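Local coordinates for protein pentafunctional AROM polypeptide (Schizosaccharomyces pombe, PDB 5SWV) that carries out five steps of the shikimate pathway, this fragment probably dehydrating 3-dehydroquinate and reducing the resulting 3-dehydroshikimate to shikimate, at residues 293-298 / 317-322; 335-340 / 346-351; 135-140 / 159-164; 182-187 / 211-216. All blocks are in the same frame, centred on the assembly; numbering follows the deposited sequence.

From the N terminus, contact 3 closes first, folding helix 152-162 back onto strand 134-140 in the dehydroquinase barrel. Contact 4 follows in the same barrel and joins helices 177-193 and 208-213 across the return through strand 198-203; its centre is about 18 Å from that of contact 3. Contact 1 then closes the segment containing strand 303-308 in the substrate-binding part of the shikimate dehydrogenase, and contact 2 closes a short hairpin. The four loops run in series, without nesting or crossing. Contacts 1 and 2 touch, their centres about 9 Å apart, whereas contacts 1 and 3 lie about 46 Å apart, centre to centre.

Contact 1: 293-298 / 317-322; sequences EVQKVL and MKFMDE
The ring of Phe319 meets the side-chain amide of Gln295 obliquely, with the two planes 48° apart, while one face of the ring carries CD of the neighbouring Lys318, 4.3 Å above the plane and displaced toward the rim. Val294 and Leu298 also approach the ring at a slant. The contact belongs to the substrate-binding domain of the shikimate dehydrogenase, where the short helical region 293-298 packs against the loop that leads from strand 303-308 toward strand 322-323.

Phe319 supplies the largest share of the buried surface. Its CB points toward segment 293-298, and chi1 of -58° puts CG beside the backbone N; the ring then meets Gln295 with CE1 and CD1 and Val294, more distantly, with CE2. Gln295 comes to the CE1 side as an extended arm with CG anti to the backbone N (chi1 -165°): its CD lies 3.5 Å from Phe319 CE1, and its NE2 is as near to that carbon. The interaction is van der Waals contact of an amide with a ring.

Deeper in, Val294 and Leu298 also pack on Phe257 of strand 253-257, and Leu298 reaches Leu347 and Phe303, so Phe319 lies beside apolar side chains that continue onto the sheet. At the base of the ring, Leu298 CD1 rests 4.1 Å from Phe319 CB, the two side chains crossing at about a right angle.

Contact 2: 335-340 / 346-351; sequences TIIPIR and VLRGDN
Strands 335-340 and 346-350 form an antiparallel beta hairpin in the mixed sheet of the shikimate dehydrogenase, with Thr335-Asp350, Ile337-Arg348 and Ile339-Val346 as its hydrogen-bonded pairs. Each pair is closed by two backbone bonds. At the central one, Ile337 N to Arg348 O measures 2.7 Å and Arg348 N to Ile337 O 2.8 Å; at the Thr335 end, the bond from Thr335 N to Asp350 O is more bent, at 138°.

One face carries Thr335, Ile337, Ile339, Val346, Arg348 and Asp350. Here Ile337 lies alongside Arg348 and Asp350, pointing the same way, and its CD1 is 4.1 Å from both Arg348 CD and Asp350 CB. Helix 500-516 covers part of this face through Trp515 and Leu514, and Thr335 OG1 is hydrogen-bonded to Ser511 OG. On the other face, Leu347 CD2 packs 4.1 Å from Ile336 CG2.

Arg348, extended from CG to NE, forms a salt bridge with Glu322 through NH1, linking the hairpin to the neighbouring edge strand 322-323. Pro338 sits opposite Leu347 in a non-hydrogen-bonded pair, so its missing N-H costs the hairpin no cross-strand bond.

Contact 3: 135-140 / 159-164; sequences LIMSWH and ELASSY
Met137, Tyr164 and Ala161 bury most of the surface in this contact, which is made by van der Waals packing without hydrogen bonds between the segments. Met137 is the centre of it: its CB lies 3.7 Å from Ala161 CB, where the small methyl lets the strand come near the last part of the helix, with the two CA atoms 5.9 Å apart. With CG beside the backbone N (chi1 -61°) and a further bend at chi2 (-71°), the methionine chain turns back along its own strand toward the Leu135 end, which carries CE to Tyr164. Its CG comes near Ala161 O and CB, and its methyl CE arrives 4.3 Å from Tyr164 CB.

Tyr164 meets the strand with the base of its side chain and its backbone. Leu135 CD1 approaches Tyr164 O at 4.1 Å, whereas the ring leads away toward Ile123 and Asn124 of helix 120-128. The CB of Ser163 lies over the centre of one ring face, 3.8 Å above its plane. A backbone bond from Tyr164 N to Ala161 O, 3.0 Å long, holds the turn that brings Tyr164 beside Met137.

Leu135 and Met137 direct their CB atoms toward segment 159-164, while Ile136 and Ser138 direct theirs away from it. Ala161 also touches Ile168 on the following strand. The contact packs helix 152-162 onto the first strand of the beta-alpha-beta unit 134-140, 152-162, 167-173, the repeating element of the TIM barrel of type I dehydroquinases.

Contact 4: 182-187 / 211-216; sequences ELEEFR and RILNKF
Arg187 NH1 donates a hydrogen bond of 2.9 Å to Asn214 OD1, meeting the amide oxygen in the carbonyl plane on a lone pair. The acceptor also lies close to the guanidinium plane, at its edge, while Leu213 O sits 4.1 Å over one face of the group, offset toward the rim. Next to this polar link, Glu184 and Leu213 pack obliquely: Leu213 CD1 is 3.6 Å from Glu184 OE2, so the leucine lies against the carboxylate.

The arginine is set by its own helix. Glu184, one turn earlier, is gripped side-on by two nitrogens: Arg187 NE reaches Glu184 OE1 at 3.2 Å, and NH2 makes the salt bridge to Glu184 OE2 at 3.0 Å. Both carboxylate oxygens are met on the syn side, the NE bond being the more tilted from the carboxylate plane. Bends at chi2 and chi3 of Arg187 turn its guanidinium back along the helix to make this grip while NH1 points across to Asn214.

Asn214, the first residue to leave helical geometry after helix 208-213, is held by further partners. Its OD1 also accepts from Leu200 N of strand 198-203, and its ND2 donates to Phe216 O and Thr218 OG1.

A buried amide thus joins two consecutive outer helices of the TIM barrel to the strand between them. The Glu184 carboxylate probably balances the arginine's charge, while NH1 bonds a neutral amide oxygen.

Contact 1: 293-298 / 317-322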
loop_
_atom_site.group_PDB
_atom_site.type_symbol
_atom_site.label_atom_id
_atom_site.label_comp_id
_atom_site.label_asym_id
_atom_site.label_seq_id
_atom_site.Cartn_x
_atom_site.Cartn_y
_atom_site.Cartn_z
ATOM N N GLU A 293 31.738 6.315 -9.478
ATOM C CA GLU A 293 31.198 6.965 -10.654
ATOM C C GLU A 293 29.697 7.271 -10.557
ATOM O O GLU A 293 29.199 8.065 -11.352
ATOM C CB GLU A 293 31.490 6.119 -11.905
ATOM C CG GLU A 293 32.973 6.028 -12.267
ATOM C CD GLU A 293 33.273 4.918 -13.269
ATOM O OE1 GLU A 293 33.347 5.202 -14.476
ATOM O OE2 GLU A 293 33.435 3.751 -12.861
ATOM N N VAL A 294 28.980 6.676 -9.597
ATOM C CA VAL A 294 27.542 6.952 -9.432
ATOM C C VAL A 294 27.263 8.239 -8.645
ATOM O O VAL A 294 26.130 8.704 -8.609
ATOM C CB VAL A 294 26.757 5.773 -8.780
ATOM C CG1 VAL A 294 27.171 4.422 -9.368
ATOM C CG2 VAL A 294 26.882 5.774 -7.254
ATOM N N GLN A 295 28.284 8.803 -8.008
ATOM C CA GLN A 295 28.105 9.989 -7.169
ATOM C C GLN A 295 27.601 11.227 -7.925
ATOM O O GLN A 295 26.832 12.014 -7.365
ATOM C CB GLN A 295 29.407 10.324 -6.443
ATOM C CG GLN A 295 29.216 11.305 -5.301
ATOM C CD GLN A 295 30.469 11.488 -4.469
ATOM O OE1 GLN A 295 31.596 11.244 -4.928
ATOM N NE2 GLN A 295 30.281 11.930 -3.233
ATOM N N LYS A 296 28.040 11.399 -9.173
ATOM C CA LYS A 296 27.610 12.539 -10.007
ATOM C C LYS A 296 26.156 12.402 -10.509
ATOM O O LYS A 296 25.514 13.402 -10.867
ATOM C CB LYS A 296 28.574 12.742 -11.187
ATOM C CG LYS A 296 28.420 11.721 -12.301
ATOM C CD LYS A 296 29.755 11.378 -12.953
ATOM C CE LYS A 296 29.590 10.287 -14.015
ATOM N NZ LYS A 296 30.700 9.292 -13.986
ATOM N N VAL A 297 25.663 11.163 -10.543
ATOM C CA VAL A 297 24.264 10.857 -10.857
ATOM C C VAL A 297 23.370 11.223 -9.681
ATOM O O VAL A 297 22.289 11.797 -9.862
ATOM C CB VAL A 297 24.068 9.357 -11.180
ATOM C CG1 VAL A 297 22.602 9.034 -11.455
ATOM C CG2 VAL A 297 24.945 8.953 -12.361
ATOM N N LEU A 298 23.833 10.876 -8.481
ATOM C CA LEU A 298 23.115 11.159 -7.241
ATOM C C LEU A 298 22.936 12.654 -7.004
ATOM O O LEU A 298 22.004 13.046 -6.308
ATOM C CB LEU A 298 23.842 10.552 -6.039
ATOM C CG LEU A 298 24.114 9.044 -5.980
ATOM C CD1 LEU A 298 24.824 8.714 -4.675
ATOM C CD2 LEU A 298 22.865 8.196 -6.124
ATOM N N MET A 317 26.614 2.343 0.465
ATOM C CA MET A 317 26.159 2.863 1.770
ATOM C C MET A 317 26.998 4.024 2.304
ATOM O O MET A 317 26.487 4.876 3.021
ATOM C CB MET A 317 26.109 1.734 2.801
ATOM C CG MET A 317 25.018 0.732 2.493
ATOM S SD MET A 317 25.100 -0.777 3.459
ATOM C CE MET A 317 24.564 -0.150 5.053
ATOM N N LYS A 318 28.286 4.009 1.972
ATOM C CA LYS A 318 29.172 5.182 1.989
ATOM C C LYS A 318 28.462 6.542 1.789
ATOM O O LYS A 318 28.619 7.456 2.607
ATOM C CB LYS A 318 30.207 5.016 0.865
ATOM C CG LYS A 318 31.611 5.488 1.189
ATOM C CD LYS A 318 32.451 5.760 -0.075
ATOM C CE LYS A 318 32.520 4.593 -1.063
ATOM N NZ LYS A 318 32.912 3.293 -0.425
ATOM N N PHE A 319 27.676 6.649 0.712
ATOM C CA PHE A 319 27.087 7.913 0.282
ATOM C C PHE A 319 25.753 8.257 0.912
ATOM O O PHE A 319 25.174 9.301 0.581
ATOM C CB PHE A 319 26.856 7.910 -1.234
ATOM C CG PHE A 319 28.090 7.682 -2.040
ATOM C CD1 PHE A 319 29.117 8.615 -2.032
ATOM C CD2 PHE A 319 28.219 6.547 -2.833
ATOM C CE1 PHE A 319 30.261 8.414 -2.788
ATOM C CE2 PHE A 319 29.360 6.337 -3.590
ATOM C CZ PHE A 319 30.384 7.270 -3.569
ATOM N N MET A 320 25.228 7.388 1.766
ATOM C CA MET A 320 23.939 7.625 2.394
ATOM C C MET A 320 24.139 8.407 3.675
ATOM O O MET A 320 25.094 8.174 4.414
ATOM C CB MET A 320 23.249 6.303 2.725
ATOM C CG MET A 320 22.981 5.364 1.552
ATOM S SD MET A 320 21.914 6.036 0.248
ATOM C CE MET A 320 23.178 6.628 -0.874
ATOM N N ASP A 321 23.226 9.336 3.919
ATOM C CA ASP A 321 23.138 10.096 5.176
ATOM C C ASP A 321 22.241 9.391 6.215
ATOM O O ASP A 321 22.390 9.604 7.413
ATOM C CB ASP A 321 22.561 11.495 4.894
ATOM C CG ASP A 321 23.367 12.273 3.848
ATOM O OD1 ASP A 321 24.474 12.708 4.188
ATOM O OD2 ASP A 321 22.907 12.461 2.695
ATOM N N GLU A 322 21.285 8.600 5.724
ATOM C CA GLU A 322 20.294 7.884 6.518
ATOM C C GLU A 322 20.158 6.468 5.982
ATOM O O GLU A 322 20.363 6.241 4.791
ATOM C CB GLU A 322 18.924 8.508 6.337
ATOM C CG GLU A 322 18.660 9.770 7.110
ATOM C CD GLU A 322 17.268 10.323 6.824
ATOM O OE1 GLU A 322 16.361 9.557 6.390
ATOM O OE2 GLU A 322 17.082 11.544 7.031
#

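Contact 2: 335-340 / 346-351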
loop_
_atom_site.group_PDB
_atom_site.type_symbol
_atom_site.label_atom_id
_atom_site.label_comp_id
_atom_site.label_asym_id
_atom_site.label_seq_id
_atom_site.Cartn_x
_atom_site.Cartn_y
_atom_site.Cartn_z
ATOM N N THR A 335 17.884 0.515 -2.619
ATOM C CA THR A 335 16.972 1.598 -2.976
ATOM C C THR A 335 17.455 2.886 -2.353
ATOM O O THR A 335 17.374 3.048 -1.148
ATOM C CB THR A 335 15.549 1.309 -2.474
ATOM O OG1 THR A 335 15.048 0.144 -3.131
ATOM C CG2 THR A 335 14.616 2.461 -2.756
ATOM N N ILE A 336 17.940 3.793 -3.192
ATOM C CA ILE A 336 18.410 5.102 -2.769
ATOM C C ILE A 336 17.311 6.140 -2.976
ATOM O O ILE A 336 16.843 6.328 -4.089
ATOM C CB ILE A 336 19.666 5.498 -3.573
ATOM C CG1 ILE A 336 20.783 4.473 -3.309
ATOM C CG2 ILE A 336 20.111 6.925 -3.228
ATOM C CD1 ILE A 336 22.043 4.676 -4.127
ATOM N N ILE A 337 16.928 6.815 -1.898
ATOM C CA ILE A 337 15.831 7.782 -1.901
ATOM C C ILE A 337 16.376 9.171 -1.579
ATOM O O ILE A 337 16.919 9.389 -0.499
ATOM C CB ILE A 337 14.776 7.434 -0.829
ATOM C CG1 ILE A 337 14.259 6.002 -1.012
ATOM C CG2 ILE A 337 13.623 8.436 -0.841
ATOM C CD1 ILE A 337 13.786 5.384 0.280
ATOM N N PRO A 338 16.227 10.122 -2.506
ATOM C CA PRO A 338 16.617 11.503 -2.218
ATOM C C PRO A 338 15.503 12.267 -1.504
ATOM O O PRO A 338 14.326 12.042 -1.774
ATOM C CB PRO A 338 16.877 12.074 -3.602
ATOM C CG PRO A 338 15.982 11.288 -4.513
ATOM C CD PRO A 338 15.639 9.990 -3.849
ATOM N N ILE A 339 15.886 13.132 -0.573
ATOM C CA ILE A 339 14.959 13.956 0.202
ATOM C C ILE A 339 15.539 15.367 0.172
ATOM O O ILE A 339 16.674 15.575 0.637
ATOM C CB ILE A 339 14.860 13.455 1.673
ATOM C CG1 ILE A 339 14.353 12.003 1.715
ATOM C CG2 ILE A 339 13.973 14.371 2.522
ATOM C CD1 ILE A 339 14.286 11.391 3.102
ATOM N N ARG A 340 14.796 16.316 -0.412
ATOM C CA ARG A 340 15.127 17.753 -0.299
ATOM C C ARG A 340 14.371 18.336 0.898
ATOM O O ARG A 340 13.193 18.678 0.790
ATOM C CB ARG A 340 14.818 18.566 -1.574
ATOM C CG ARG A 340 15.920 18.581 -2.639
ATOM C CD ARG A 340 15.566 17.656 -3.791
ATOM N NE ARG A 340 16.736 17.123 -4.488
ATOM C CZ ARG A 340 16.719 16.068 -5.314
ATOM N NH1 ARG A 340 15.585 15.411 -5.576
ATOM N NH2 ARG A 340 17.848 15.651 -5.888
ATOM N N VAL A 346 19.506 15.024 1.145
ATOM C CA VAL A 346 19.714 13.905 2.073
ATOM C C VAL A 346 19.462 12.626 1.299
ATOM O O VAL A 346 18.442 12.494 0.636
ATOM C CB VAL A 346 18.751 14.012 3.277
ATOM C CG1 VAL A 346 18.671 12.709 4.070
ATOM C CG2 VAL A 346 19.171 15.176 4.165
ATOM N N LEU A 347 20.399 11.694 1.370
ATOM C CA LEU A 347 20.241 10.412 0.695
ATOM C C LEU A 347 19.911 9.323 1.714
ATOM O O LEU A 347 20.628 9.138 2.710
ATOM C CB LEU A 347 21.498 10.060 -0.088
ATOM C CG LEU A 347 21.850 11.048 -1.209
ATOM C CD1 LEU A 347 23.324 10.915 -1.596
ATOM C CD2 LEU A 347 20.921 10.885 -2.417
ATOM N N ARG A 348 18.807 8.624 1.460
ATOM C CA ARG A 348 18.340 7.566 2.332
ATOM C C ARG A 348 18.470 6.240 1.599
ATOM O O ARG A 348 17.929 6.085 0.519
ATOM C CB ARG A 348 16.888 7.832 2.707
ATOM C CG ARG A 348 16.304 6.865 3.719
ATOM C CD ARG A 348 14.816 7.110 3.885
ATOM N NE ARG A 348 14.194 6.114 4.753
ATOM C CZ ARG A 348 14.301 6.086 6.079
ATOM N NH1 ARG A 348 15.024 6.996 6.730
ATOM N NH2 ARG A 348 13.684 5.122 6.769
ATOM N N GLY A 349 19.202 5.297 2.177
ATOM C CA GLY A 349 19.272 3.942 1.652
ATOM C C GLY A 349 18.199 3.091 2.298
ATOM O O GLY A 349 18.054 3.107 3.512
ATOM N N ASP A 350 17.426 2.374 1.490
ATOM C CA ASP A 350 16.522 1.360 1.988
ATOM C C ASP A 350 16.834 0.067 1.250
ATOM O O ASP A 350 17.674 0.028 0.344
ATOM C CB ASP A 350 15.055 1.789 1.783
ATOM C CG ASP A 350 14.067 1.122 2.785
ATOM O OD1 ASP A 350 14.337 0.005 3.290
ATOM O OD2 ASP A 350 13.005 1.709 3.068
ATOM N N ASN A 351 16.154 -0.995 1.667
ATOM C CA ASN A 351 16.352 -2.324 1.157
ATOM C C ASN A 351 14.997 -2.983 1.035
ATOM O O ASN A 351 14.373 -3.312 2.045
ATOM C CB ASN A 351 17.229 -3.087 2.146
ATOM C CG ASN A 351 17.774 -4.362 1.572
ATOM O OD1 ASN A 351 17.040 -5.200 1.056
ATOM N ND2 ASN A 351 19.074 -4.511 1.649
#

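Contact 3: 135-140 / 159-164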
loop_
_atom_site.group_PDB
_atom_site.type_symbol
_atom_site.label_atom_id
_atom_site.label_comp_id
_atom_site.label_asym_id
_atom_site.label_seq_id
_atom_site.Cartn_x
_atom_site.Cartn_y
_atom_site.Cartn_z
ATOM N N LEU A 135 -12.568 11.745 13.000
ATOM C CA LEU A 135 -13.738 12.334 12.373
ATOM C C LEU A 135 -13.382 13.324 11.259
ATOM O O LEU A 135 -12.517 14.197 11.441
ATOM C CB LEU A 135 -14.602 13.010 13.414
ATOM C CG LEU A 135 -15.128 12.114 14.521
ATOM C CD1 LEU A 135 -16.185 12.885 15.277
ATOM C CD2 LEU A 135 -15.704 10.793 14.013
ATOM N N ILE A 136 -14.031 13.136 10.103
ATOM C CA ILE A 136 -13.970 14.073 8.985
ATOM C C ILE A 136 -15.312 14.795 8.971
ATOM O O ILE A 136 -16.348 14.212 8.661
ATOM C CB ILE A 136 -13.716 13.403 7.608
ATOM C CG1 ILE A 136 -12.488 12.482 7.654
ATOM C CG2 ILE A 136 -13.499 14.473 6.538
ATOM C CD1 ILE A 136 -12.124 11.832 6.326
ATOM N N MET A 137 -15.278 16.063 9.342
ATOM C CA MET A 137 -16.455 16.892 9.318
ATOM C C MET A 137 -16.564 17.508 7.933
ATOM O O MET A 137 -15.645 18.194 7.492
ATOM C CB MET A 137 -16.362 17.969 10.396
ATOM C CG MET A 137 -16.258 17.396 11.801
ATOM S SD MET A 137 -17.819 16.663 12.303
ATOM C CE MET A 137 -17.208 15.157 12.989
ATOM N N SER A 138 -17.695 17.270 7.270
ATOM C CA SER A 138 -17.855 17.573 5.862
ATOM C C SER A 138 -19.073 18.447 5.597
ATOM O O SER A 138 -20.110 18.259 6.215
ATOM C CB SER A 138 -18.002 16.271 5.081
ATOM O OG SER A 138 -19.315 15.754 5.219
ATOM N N TRP A 139 -18.941 19.381 4.661
ATOM C CA TRP A 139 -20.093 20.045 4.071
ATOM C C TRP A 139 -19.873 20.296 2.584
ATOM O O TRP A 139 -18.785 20.682 2.166
ATOM C CB TRP A 139 -20.400 21.357 4.778
ATOM C CG TRP A 139 -21.652 21.998 4.266
ATOM C CD1 TRP A 139 -21.741 22.950 3.294
ATOM C CD2 TRP A 139 -22.996 21.702 4.660
ATOM N NE1 TRP A 139 -23.056 23.287 3.072
ATOM C CE2 TRP A 139 -23.850 22.544 3.902
ATOM C CE3 TRP A 139 -23.568 20.825 5.595
ATOM C CZ2 TRP A 139 -25.246 22.530 4.040
ATOM C CZ3 TRP A 139 -24.976 20.820 5.736
ATOM C CH2 TRP A 139 -25.790 21.667 4.955
ATOM N N HIS A 140 -20.938 20.089 1.815
ATOM C CA HIS A 140 -20.955 20.220 0.368
ATOM C C HIS A 140 -22.004 21.285 -0.043
ATOM O O HIS A 140 -23.186 21.155 0.295
ATOM C CB HIS A 140 -21.294 18.859 -0.261
ATOM C CG HIS A 140 -20.270 17.789 -0.011
ATOM N ND1 HIS A 140 -20.146 17.135 1.203
ATOM C CD2 HIS A 140 -19.330 17.248 -0.826
ATOM C CE1 HIS A 140 -19.170 16.244 1.120
ATOM N NE2 HIS A 140 -18.655 16.295 -0.098
ATOM N N GLU A 159 -16.665 26.776 12.238
ATOM C CA GLU A 159 -16.861 27.021 13.664
ATOM C C GLU A 159 -17.508 25.806 14.315
ATOM O O GLU A 159 -17.018 25.316 15.332
ATOM C CB GLU A 159 -17.711 28.281 13.916
ATOM C CG GLU A 159 -17.466 28.897 15.299
ATOM C CD GLU A 159 -18.671 29.640 15.896
ATOM O OE1 GLU A 159 -19.519 30.155 15.124
ATOM O OE2 GLU A 159 -18.766 29.726 17.151
ATOM N N LEU A 160 -18.588 25.313 13.717
ATOM C CA LEU A 160 -19.288 24.130 14.226
ATOM C C LEU A 160 -18.383 22.894 14.230
ATOM O O LEU A 160 -18.384 22.116 15.188
ATOM C CB LEU A 160 -20.548 23.854 13.385
ATOM C CG LEU A 160 -21.316 22.539 13.618
ATOM C CD1 LEU A 160 -21.709 22.390 15.090
ATOM C CD2 LEU A 160 -22.540 22.437 12.708
ATOM N N ALA A 161 -17.613 22.740 13.155
ATOM C CA ALA A 161 -16.748 21.576 12.955
ATOM C C ALA A 161 -15.564 21.528 13.906
ATOM O O ALA A 161 -15.124 20.448 14.292
ATOM C CB ALA A 161 -16.241 21.536 11.518
ATOM N N SER A 162 -15.044 22.693 14.271
ATOM C CA SER A 162 -13.784 22.764 15.027
ATOM C C SER A 162 -13.887 22.229 16.466
ATOM O O SER A 162 -12.887 21.830 17.043
ATOM C CB SER A 162 -13.238 24.189 15.044
ATOM O OG SER A 162 -14.081 24.998 15.833
ATOM N N SER A 163 -15.085 22.212 17.037
ATOM C CA SER A 163 -15.292 21.543 18.322
ATOM C C SER A 163 -14.991 20.037 18.256
ATOM O O SER A 163 -14.520 19.464 19.224
ATOM C CB SER A 163 -16.732 21.751 18.806
ATOM O OG SER A 163 -17.046 23.124 18.993
ATOM N N TYR A 164 -15.239 19.415 17.103
ATOM C CA TYR A 164 -15.222 17.969 16.957
ATOM C C TYR A 164 -14.169 17.386 15.996
ATOM O O TYR A 164 -13.853 16.203 16.086
ATOM C CB TYR A 164 -16.608 17.528 16.479
ATOM C CG TYR A 164 -17.762 18.095 17.287
ATOM C CD1 TYR A 164 -17.942 17.724 18.623
ATOM C CD2 TYR A 164 -18.683 18.993 16.725
ATOM C CE1 TYR A 164 -18.990 18.225 19.377
ATOM C CE2 TYR A 164 -19.745 19.489 17.478
ATOM C CZ TYR A 164 -19.876 19.097 18.804
ATOM O OH TYR A 164 -20.884 19.567 19.592
#

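Contact 4: 182-187 / 211-216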
loop_
_atom_site.group_PDB
_atom_site.type_symbol
_atom_site.label_atom_id
_atom_site.label_comp_id
_atom_site.label_asym_id
_atom_site.label_seq_id
_atom_site.Cartn_x
_atom_site.Cartn_y
_atom_site.Cartn_z
ATOM N N GLU A 182 -10.411 31.859 -6.087
ATOM C CA GLU A 182 -10.862 32.365 -4.795
ATOM C C GLU A 182 -10.673 31.296 -3.706
ATOM O O GLU A 182 -10.304 31.604 -2.579
ATOM C CB GLU A 182 -12.309 32.855 -4.885
ATOM C CG GLU A 182 -12.414 34.173 -5.642
ATOM C CD GLU A 182 -13.830 34.635 -5.962
ATOM O OE1 GLU A 182 -13.955 35.667 -6.642
ATOM O OE2 GLU A 182 -14.819 34.002 -5.550
ATOM N N LEU A 183 -10.889 30.042 -4.082
ATOM C CA LEU A 183 -10.723 28.923 -3.185
ATOM C C LEU A 183 -9.280 28.802 -2.689
ATOM O O LEU A 183 -9.075 28.562 -1.508
ATOM C CB LEU A 183 -11.202 27.635 -3.851
ATOM C CG LEU A 183 -11.123 26.355 -3.027
ATOM C CD1 LEU A 183 -12.161 25.344 -3.474
ATOM C CD2 LEU A 183 -9.735 25.739 -3.079
ATOM N N GLU A 184 -8.289 28.975 -3.566
ATOM C CA GLU A 184 -6.880 28.962 -3.137
ATOM C C GLU A 184 -6.518 30.118 -2.197
ATOM O O GLU A 184 -5.779 29.916 -1.240
ATOM C CB GLU A 184 -5.915 28.959 -4.329
ATOM C CG GLU A 184 -5.971 27.733 -5.244
ATOM C CD GLU A 184 -5.916 26.394 -4.522
ATOM O OE1 GLU A 184 -5.036 26.211 -3.646
ATOM O OE2 GLU A 184 -6.766 25.522 -4.853
ATOM N N GLU A 185 -7.026 31.316 -2.472
ATOM C CA GLU A 185 -6.928 32.438 -1.519
ATOM C C GLU A 185 -7.459 32.031 -0.157
ATOM O O GLU A 185 -6.786 32.220 0.859
ATOM C CB GLU A 185 -7.709 33.656 -2.005
ATOM C CG GLU A 185 -6.897 34.559 -2.906
ATOM C CD GLU A 185 -7.725 35.279 -3.976
ATOM O OE1 GLU A 185 -8.963 35.484 -3.811
ATOM O OE2 GLU A 185 -7.113 35.654 -5.004
ATOM N N PHE A 186 -8.664 31.463 -0.165
ATOM C CA PHE A 186 -9.293 30.963 1.040
ATOM C C PHE A 186 -8.416 29.905 1.723
ATOM O O PHE A 186 -8.155 30.004 2.910
ATOM C CB PHE A 186 -10.696 30.415 0.733
ATOM C CG PHE A 186 -11.405 29.848 1.939
ATOM C CD1 PHE A 186 -12.155 30.672 2.772
ATOM C CD2 PHE A 186 -11.304 28.496 2.255
ATOM C CE1 PHE A 186 -12.795 30.162 3.891
ATOM C CE2 PHE A 186 -11.936 27.981 3.378
ATOM C CZ PHE A 186 -12.684 28.814 4.196
ATOM N N ARG A 187 -7.939 28.919 0.968
ATOM C CA ARG A 187 -7.061 27.906 1.519
ATOM C C ARG A 187 -5.899 28.537 2.268
ATOM O O ARG A 187 -5.575 28.095 3.370
ATOM C CB ARG A 187 -6.543 26.959 0.434
ATOM C CG ARG A 187 -5.326 26.152 0.856
ATOM C CD ARG A 187 -5.265 24.748 0.298
ATOM N NE ARG A 187 -5.850 24.574 -1.032
ATOM C CZ ARG A 187 -6.552 23.502 -1.436
ATOM N NH1 ARG A 187 -6.804 22.480 -0.625
ATOM N NH2 ARG A 187 -7.030 23.448 -2.678
ATOM N N ARG A 211 -9.427 20.390 -7.516
ATOM C CA ARG A 211 -9.114 18.994 -7.128
ATOM C C ARG A 211 -7.631 18.700 -7.320
ATOM O O ARG A 211 -6.980 18.107 -6.456
ATOM C CB ARG A 211 -9.895 17.974 -7.972
ATOM C CG ARG A 211 -11.404 17.945 -7.764
ATOM C CD ARG A 211 -12.015 17.002 -8.777
ATOM N NE ARG A 211 -13.461 16.833 -8.672
ATOM C CZ ARG A 211 -14.093 16.078 -7.777
ATOM N NH1 ARG A 211 -13.425 15.421 -6.830
ATOM N NH2 ARG A 211 -15.419 15.998 -7.821
ATOM N N ILE A 212 -7.117 19.135 -8.466
ATOM C CA ILE A 212 -5.725 18.962 -8.838
ATOM C C ILE A 212 -4.791 19.643 -7.837
ATOM O O ILE A 212 -3.780 19.058 -7.457
ATOM C CB ILE A 212 -5.521 19.457 -10.284
ATOM C CG1 ILE A 212 -6.163 18.463 -11.262
ATOM C CG2 ILE A 212 -4.051 19.672 -10.618
ATOM C CD1 ILE A 212 -6.561 19.082 -12.587
ATOM N N LEU A 213 -5.153 20.851 -7.401
ATOM C CA LEU A 213 -4.374 21.619 -6.405
ATOM C C LEU A 213 -4.554 21.197 -4.938
ATOM O O LEU A 213 -3.711 21.531 -4.089
ATOM C CB LEU A 213 -4.704 23.116 -6.510
ATOM C CG LEU A 213 -4.410 23.794 -7.852
ATOM C CD1 LEU A 213 -4.808 25.267 -7.807
ATOM C CD2 LEU A 213 -2.952 23.631 -8.243
ATOM N N ASN A 214 -5.647 20.505 -4.624
ATOM C CA ASN A 214 -5.849 19.982 -3.278
ATOM C C ASN A 214 -4.923 18.794 -2.986
ATOM O O ASN A 214 -5.131 17.695 -3.483
ATOM C CB ASN A 214 -7.301 19.578 -3.092
ATOM C CG ASN A 214 -7.563 19.011 -1.714
ATOM O OD1 ASN A 214 -7.606 19.737 -0.746
ATOM N ND2 ASN A 214 -7.716 17.701 -1.625
ATOM N N LYS A 215 -3.895 19.016 -2.181
ATOM C CA LYS A 215 -2.843 17.998 -1.993
ATOM C C LYS A 215 -3.238 16.947 -0.989
ATOM O O LYS A 215 -2.956 15.783 -1.190
ATOM C CB LYS A 215 -1.517 18.655 -1.620
ATOM C CG LYS A 215 -0.995 19.486 -2.788
ATOM C CD LYS A 215 0.340 20.167 -2.534
ATOM C CE LYS A 215 0.263 21.091 -1.328
ATOM N NZ LYS A 215 1.168 22.257 -1.487
ATOM N N PHE A 216 -3.930 17.366 0.059
ATOM C CA PHE A 216 -4.292 16.494 1.163
ATOM C C PHE A 216 -5.615 15.758 0.954
ATOM O O PHE A 216 -6.680 16.373 0.944
ATOM C CB PHE A 216 -4.362 17.314 2.447
ATOM C CG PHE A 216 -4.667 16.499 3.652
ATOM C CD1 PHE A 216 -3.688 15.689 4.210
ATOM C CD2 PHE A 216 -5.937 16.521 4.221
ATOM C CE1 PHE A 216 -3.962 14.913 5.334
ATOM C CE2 PHE A 216 -6.222 15.748 5.340
ATOM C CZ PHE A 216 -5.234 14.938 5.898
#